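Local coordinates for CHAD domain protein (Streptomyces chartreusis, PDB 6RN5), which binds polyphosphate and metal ions, copper(II) among them, and belongs to the helical CHAD-domain proteins known as phosins, at residues T23-L28 and S215-T220; A66-A71 and H287-E292. One frame throughout, in Å; residues are numbered along the deposited sequence.

Both contacts lie on the same side of the chain's centre, their own centres about 14 Å apart. Contact 1 sets helix 21-42 against the loop between helices 201-213 and 229-244; contact 2 crosses helix 56-75 with helix 274-295. Along the sequence the segments alternate (23-28, 66-71, 215-220, 287-292), and helices 21-42 and 56-75 are consecutive. Tyr27 joins the two places: its OH lies 2.6 Å from Glu292 OE1, a probable hydrogen bond, and packs on Arg68 CG. Contact 1 is an apolar junction toward the periphery, whereas contact 2 carries an arginine-rich cluster holding sulfate, consistent with a polyphosphate-binding surface of this all-helical protein.

Contact 1. Residues T23-L28 and S215-T220; sequences TLAGYL and SEVPLT
Val217 reaches from its loop onto helix 21-42, where Ala25 and Leu28 receive its two methyl branches. Its CA lies 5.8 Å from Ala25 CA, and the bond to CB points at the helix. CB itself is 4.0 Å from Ala25 CB. From there the side chain forks: CG1, anti to the backbone N (chi1 -178°), runs to Leu28 CD1 at 3.8 Å and also passes near Ala25 CA, while CG2 settles beside Ala25, 3.8 Å from its CB and 3.7 Å from its carbonyl O. The Leu28 and Val217 side chains cross at about a right angle, CD1 of the leucine making the contact. Between Val217 and Leu219 the loop folds into an inverse gamma turn centred on Pro218, closed by the 2.8 Å bond from Leu219 N to Val217 O. Leu219, on the far side of this turn, brings its end closer to the helix than its CB direction alone would suggest: CD2 lies 4.1 Å from Leu24 CD2, the two leucines sliding past each other in opposite directions, and CD1 is 4.3 Å from Ala25 CB. No hydrogen bond links the two segments. Leu24 and Leu28 also pack on Thr72 of helix 56-75, and backbone hydrogen bonds between Pro218 and Asp81 and between Thr220 and Leu79 tie the loop to the chain beyond that helix.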
loop_
_atom_site.group_PDB
_atom_site.type_symbol
_atom_site.label_atom_id
_atom_site.label_comp_id
_atom_site.label_asym_id
_atom_site.label_seq_id
_atom_site.Cartn_x
_atom_site.Cartn_y
_atom_site.Cartn_z
ATOM N N THR A 23 18.718 -41.662 20.958
ATOM C CA THR A 23 17.552 -41.070 20.322
ATOM C C THR A 23 18.003 -40.246 19.123
ATOM O O THR A 23 17.399 -40.323 18.052
ATOM C CB THR A 23 16.756 -40.157 21.277
ATOM O OG1 THR A 23 16.586 -40.819 22.521
ATOM C CG2 THR A 23 15.341 -39.809 20.720
ATOM N N LEU A 24 19.063 -39.472 19.327
ATOM C CA LEU A 24 19.650 -38.634 18.290
ATOM C C LEU A 24 20.108 -39.492 17.109
ATOM O O LEU A 24 19.876 -39.108 15.982
ATOM C CB LEU A 24 20.851 -37.863 18.837
ATOM C CG LEU A 24 21.789 -37.168 17.869
ATOM C CD1 LEU A 24 21.023 -36.128 17.072
ATOM C CD2 LEU A 24 22.928 -36.506 18.653
ATOM N N ALA A 25 20.795 -40.608 17.381
ATOM C CA ALA A 25 21.264 -41.517 16.350
ATOM C C ALA A 25 20.080 -42.087 15.575
ATOM O O ALA A 25 20.153 -42.209 14.350
ATOM C CB ALA A 25 22.067 -42.650 16.939
ATOM N N GLY A 26 19.025 -42.442 16.285
ATOM C CA GLY A 26 17.814 -43.014 15.641
ATOM C C GLY A 26 17.233 -41.991 14.674
ATOM O O GLY A 26 16.844 -42.335 13.564
ATOM N N TYR A 27 17.198 -40.721 15.074
ATOM C CA TYR A 27 16.640 -39.671 14.222
ATOM C C TYR A 27 17.487 -39.465 12.969
ATOM O O TYR A 27 16.923 -39.430 11.847
ATOM C CB TYR A 27 16.477 -38.367 14.990
ATOM C CG TYR A 27 15.834 -37.251 14.210
ATOM C CD1 TYR A 27 14.473 -37.292 13.858
ATOM C CD2 TYR A 27 16.598 -36.151 13.786
ATOM C CE1 TYR A 27 13.898 -36.240 13.116
ATOM C CE2 TYR A 27 16.037 -35.113 13.044
ATOM C CZ TYR A 27 14.694 -35.162 12.718
ATOM O OH TYR A 27 14.162 -34.101 12.015
ATOM N N LEU A 28 18.821 -39.385 13.142
ATOM C CA LEU A 28 19.734 -39.264 12.028
ATOM C C LEU A 28 19.641 -40.448 11.047
ATOM O O LEU A 28 19.571 -40.233 9.836
ATOM C CB LEU A 28 21.194 -39.063 12.492
ATOM C CG LEU A 28 21.483 -37.670 13.080
ATOM C CD1 LEU A 28 22.827 -37.612 13.786
ATOM C CD2 LEU A 28 21.407 -36.593 11.994
ATOM N N SER A 215 23.359 -46.231 8.534
ATOM C CA SER A 215 23.771 -47.358 9.378
ATOM C C SER A 215 24.515 -46.914 10.632
ATOM O O SER A 215 24.190 -47.367 11.692
ATOM C CB SER A 215 24.697 -48.272 8.580
ATOM O OG SER A 215 23.956 -48.918 7.571
ATOM N N GLU A 216 25.518 -46.042 10.494
ATOM C CA GLU A 216 26.363 -45.637 11.611
ATOM C C GLU A 216 26.370 -44.128 11.829
ATOM O O GLU A 216 26.590 -43.361 10.884
ATOM C CB GLU A 216 27.808 -46.009 11.333
ATOM C CG GLU A 216 28.084 -47.474 11.028
ATOM C CD GLU A 216 29.326 -47.594 10.164
ATOM O OE1 GLU A 216 30.329 -46.911 10.488
ATOM O OE2 GLU A 216 29.285 -48.315 9.137
ATOM N N VAL A 217 26.197 -43.723 13.084
ATOM C CA VAL A 217 26.220 -42.328 13.490
ATOM C C VAL A 217 27.482 -42.097 14.321
ATOM O O VAL A 217 27.674 -42.781 15.303
ATOM C CB VAL A 217 24.991 -42.049 14.329
ATOM C CG1 VAL A 217 24.939 -40.594 14.730
ATOM C CG2 VAL A 217 23.718 -42.484 13.566
ATOM N N PRO A 218 28.326 -41.124 13.958
ATOM C CA PRO A 218 29.557 -40.875 14.749
ATOM C C PRO A 218 29.332 -40.067 16.015
ATOM O O PRO A 218 29.740 -38.903 16.117
ATOM C CB PRO A 218 30.454 -40.121 13.752
ATOM C CG PRO A 218 29.474 -39.397 12.879
ATOM C CD PRO A 218 28.298 -40.309 12.725
ATOM N N LEU A 219 28.636 -40.682 16.964
ATOM C CA LEU A 219 28.462 -40.104 18.287
ATOM C C LEU A 219 29.782 -39.951 19.001
ATOM O O LEU A 219 30.604 -40.849 18.960
ATOM C CB LEU A 219 27.576 -41.009 19.131
ATOM C CG LEU A 219 26.094 -41.141 18.698
ATOM C CD1 LEU A 219 25.349 -42.096 19.603
ATOM C CD2 LEU A 219 25.347 -39.814 18.628
ATOM N N THR A 220 29.980 -38.858 19.726
ATOM C CA THR A 220 31.163 -38.750 20.622
ATOM C C THR A 220 31.079 -39.789 21.758
ATOM O O THR A 220 30.000 -40.297 22.035
ATOM C CB THR A 220 31.281 -37.354 21.281
ATOM O OG1 THR A 220 30.087 -37.078 22.028
ATOM C CG2 THR A 220 31.495 -36.298 20.243
#

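Contact 2. Residues A66-A71 and H287-E292; sequences ARRISA and HRYARE. With SO4 (sulfate ion), chain G; SO4 (sulfate ion), chain I.
Arg68 lies across Tyr289: CG, anti to the carbonyl carbon (chi1 -73°), stands 3.8 Å above the ring centroid and 3° off the normal, a CH-pi contact. Tyr289 CE1 sits over the centre of the Arg68 guanidinium. That group grips Glu292 side-on in a two-bonded salt bridge, Arg68 NE to Glu292 OE1 and Arg68 NH2 to Glu292 OE2, each 2.9 Å and syn. Ala71 CB meets the ring edge at Tyr289 CD2, 3.5 Å away. Tyr289 OH accepts a bond from Arg67 NE and donates one to O4 of the chain G sulfate at 2.7 Å. Arg68 supplies that sulfate with NH1 to O1 and NH2 to O2, Arg67 NH1 also reaches O1, and Arg288 NH1 bonds weakly to O2. Arg67 NH2 holds O1 of the chain I sulfate at 2.8 Å. Both ions probably come from the crystallisation liquor, but this gathering of arginines suggests where phosphate might bind. In the second shell, Arg64 O receives Arg68 NH1, and Tyr27 probably also holds Glu292 OE1. Segments 66-71 (helix 56-75) and 287-292 (helix 274-295) cross at -85°, axes 9.6 Å apart at closest, with helix 21-42 packing on Arg68, helix 82-120 on Arg67 and helix 305-331 on Arg288.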
loop_
_atom_site.group_PDB
_atom_site.type_symbol
_atom_site.label_atom_id
_atom_site.label_comp_id
_atom_site.label_asym_id
_atom_site.label_seq_id
_atom_site.Cartn_x
_atom_site.Cartn_y
_atom_site.Cartn_z
ATOM N N ALA A 66 17.574 -33.615 3.838
ATOM C CA ALA A 66 18.863 -32.948 3.869
ATOM C C ALA A 66 18.880 -31.829 4.884
ATOM O O ALA A 66 19.820 -31.700 5.651
ATOM C CB ALA A 66 19.224 -32.404 2.509
ATOM N N ARG A 67 17.834 -31.022 4.866
ATOM C CA ARG A 67 17.728 -29.895 5.778
ATOM C C ARG A 67 17.645 -30.362 7.232
ATOM O O ARG A 67 18.146 -29.710 8.151
ATOM C CB ARG A 67 16.425 -29.134 5.525
ATOM C CG ARG A 67 16.408 -28.245 4.327
ATOM C CD ARG A 67 15.263 -27.254 4.496
ATOM N NE ARG A 67 13.932 -27.850 4.683
ATOM C CZ ARG A 67 12.968 -27.805 3.755
ATOM N NH1 ARG A 67 11.776 -28.303 3.988
ATOM N NH2 ARG A 67 13.198 -27.250 2.562
ATOM N N ARG A 68 16.912 -31.445 7.460
ATOM C CA ARG A 68 16.885 -31.976 8.827
ATOM C C ARG A 68 18.228 -32.502 9.318
ATOM O O ARG A 68 18.525 -32.406 10.496
ATOM C CB ARG A 68 15.833 -33.049 9.006
ATOM C CG ARG A 68 14.456 -32.482 9.028
ATOM C CD ARG A 68 13.379 -33.534 8.722
ATOM N NE ARG A 68 12.108 -33.009 9.155
ATOM C CZ ARG A 68 11.358 -32.171 8.462
ATOM N NH1 ARG A 68 11.725 -31.748 7.268
ATOM N NH2 ARG A 68 10.205 -31.753 8.966
ATOM N N ILE A 69 18.993 -33.126 8.439
ATOM C CA ILE A 69 20.256 -33.693 8.847
ATOM C C ILE A 69 21.216 -32.531 9.150
ATOM O O ILE A 69 21.907 -32.513 10.182
ATOM C CB ILE A 69 20.783 -34.599 7.741
ATOM C CG1 ILE A 69 19.874 -35.816 7.607
ATOM C CG2 ILE A 69 22.184 -35.043 8.027
ATOM C CD1 ILE A 69 20.193 -36.707 6.409
ATOM N N SER A 70 21.196 -31.538 8.271
ATOM C CA SER A 70 22.063 -30.416 8.387
ATOM C C SER A 70 21.760 -29.665 9.693
ATOM O O SER A 70 22.676 -29.302 10.449
ATOM C CB SER A 70 21.927 -29.539 7.132
ATOM O OG SER A 70 22.976 -28.621 7.096
ATOM N N ALA A 71 20.480 -29.487 9.990
ATOM C CA ALA A 71 20.070 -28.860 11.249
ATOM C C ALA A 71 20.549 -29.629 12.477
ATOM O O ALA A 71 21.053 -29.055 13.451
ATOM C CB ALA A 71 18.549 -28.711 11.308
ATOM N N HIS A 287 14.879 -24.910 15.592
ATOM C CA HIS A 287 14.121 -25.275 16.798
ATOM C C HIS A 287 13.084 -26.377 16.466
ATOM O O HIS A 287 12.940 -27.318 17.171
ATOM C CB HIS A 287 13.454 -23.987 17.390
ATOM C CG HIS A 287 12.462 -24.244 18.477
ATOM N ND1 HIS A 287 12.783 -24.904 19.647
ATOM C CD2 HIS A 287 11.156 -23.895 18.588
ATOM C CE1 HIS A 287 11.716 -24.952 20.425
ATOM N NE2 HIS A 287 10.715 -24.344 19.808
ATOM N N ARG A 288 12.435 -26.293 15.326
ATOM C CA ARG A 288 11.411 -27.289 15.001
ATOM C C ARG A 288 12.023 -28.651 14.862
ATOM O O ARG A 288 11.521 -29.613 15.411
ATOM C CB ARG A 288 10.658 -26.887 13.732
ATOM C CG ARG A 288 9.480 -25.929 14.017
ATOM C CD ARG A 288 8.288 -26.357 13.124
ATOM N NE ARG A 288 8.737 -26.180 11.768
ATOM C CZ ARG A 288 8.851 -27.074 10.796
ATOM N NH1 ARG A 288 8.417 -28.320 10.891
ATOM N NH2 ARG A 288 9.357 -26.643 9.650
ATOM N N TYR A 289 13.174 -28.694 14.218
ATOM C CA TYR A 289 13.833 -29.949 13.906
ATOM C C TYR A 289 14.519 -30.536 15.099
ATOM O O TYR A 289 14.711 -31.736 15.145
ATOM C CB TYR A 289 14.855 -29.755 12.779
ATOM C CG TYR A 289 14.283 -29.322 11.453
ATOM C CD1 TYR A 289 12.936 -29.515 11.138
ATOM C CD2 TYR A 289 15.111 -28.781 10.475
ATOM C CE1 TYR A 289 12.441 -29.162 9.895
ATOM C CE2 TYR A 289 14.622 -28.420 9.248
ATOM C CZ TYR A 289 13.290 -28.605 8.946
ATOM O OH TYR A 289 12.793 -28.208 7.688
ATOM N N ALA A 290 14.894 -29.685 16.052
ATOM C CA ALA A 290 15.419 -30.138 17.336
ATOM C C ALA A 290 14.321 -30.816 18.162
ATOM O O ALA A 290 14.553 -31.886 18.758
ATOM C CB ALA A 290 16.049 -28.954 18.108
ATOM N N ARG A 291 13.154 -30.181 18.249
ATOM C CA ARG A 291 11.980 -30.830 18.838
ATOM C C ARG A 291 11.748 -32.206 18.195
ATOM O O ARG A 291 11.479 -33.159 18.903
ATOM C CB ARG A 291 10.719 -29.959 18.701
ATOM C CG ARG A 291 10.724 -28.776 19.668
ATOM C CD ARG A 291 9.557 -27.799 19.466
ATOM N NE ARG A 291 8.289 -28.230 20.085
ATOM C CZ ARG A 291 7.196 -28.642 19.428
ATOM N NH1 ARG A 291 7.137 -28.700 18.091
ATOM N NH2 ARG A 291 6.131 -29.003 20.120
ATOM N N GLU A 292 11.840 -32.305 16.862
ATOM C CA GLU A 292 11.733 -33.617 16.176
ATOM C C GLU A 292 12.810 -34.612 16.670
ATOM O O GLU A 292 12.513 -35.758 16.974
ATOM C CB GLU A 292 11.885 -33.457 14.661
ATOM C CG GLU A 292 10.727 -32.754 13.971
ATOM C CD GLU A 292 10.726 -32.974 12.478
ATOM O OE1 GLU A 292 11.562 -33.757 11.950
ATOM O OE2 GLU A 292 9.862 -32.376 11.808
HETATM S S SO4 G . 9.324 -28.703 6.865
HETATM O O1 SO4 G . 10.267 -29.508 6.113
HETATM O O2 SO4 G . 8.506 -29.642 7.669
HETATM O O3 SO4 G . 8.447 -27.934 5.975
HETATM O O4 SO4 G . 10.103 -27.728 7.668
HETATM S S SO4 I . 10.035 -26.901 0.612
HETATM O O1 SO4 I . 11.452 -27.167 0.321
HETATM O O2 SO4 I . 9.592 -27.799 1.736
HETATM O O3 SO4 I . 9.196 -27.252 -0.534
HETATM O O4 SO4 I . 9.854 -25.521 1.015
#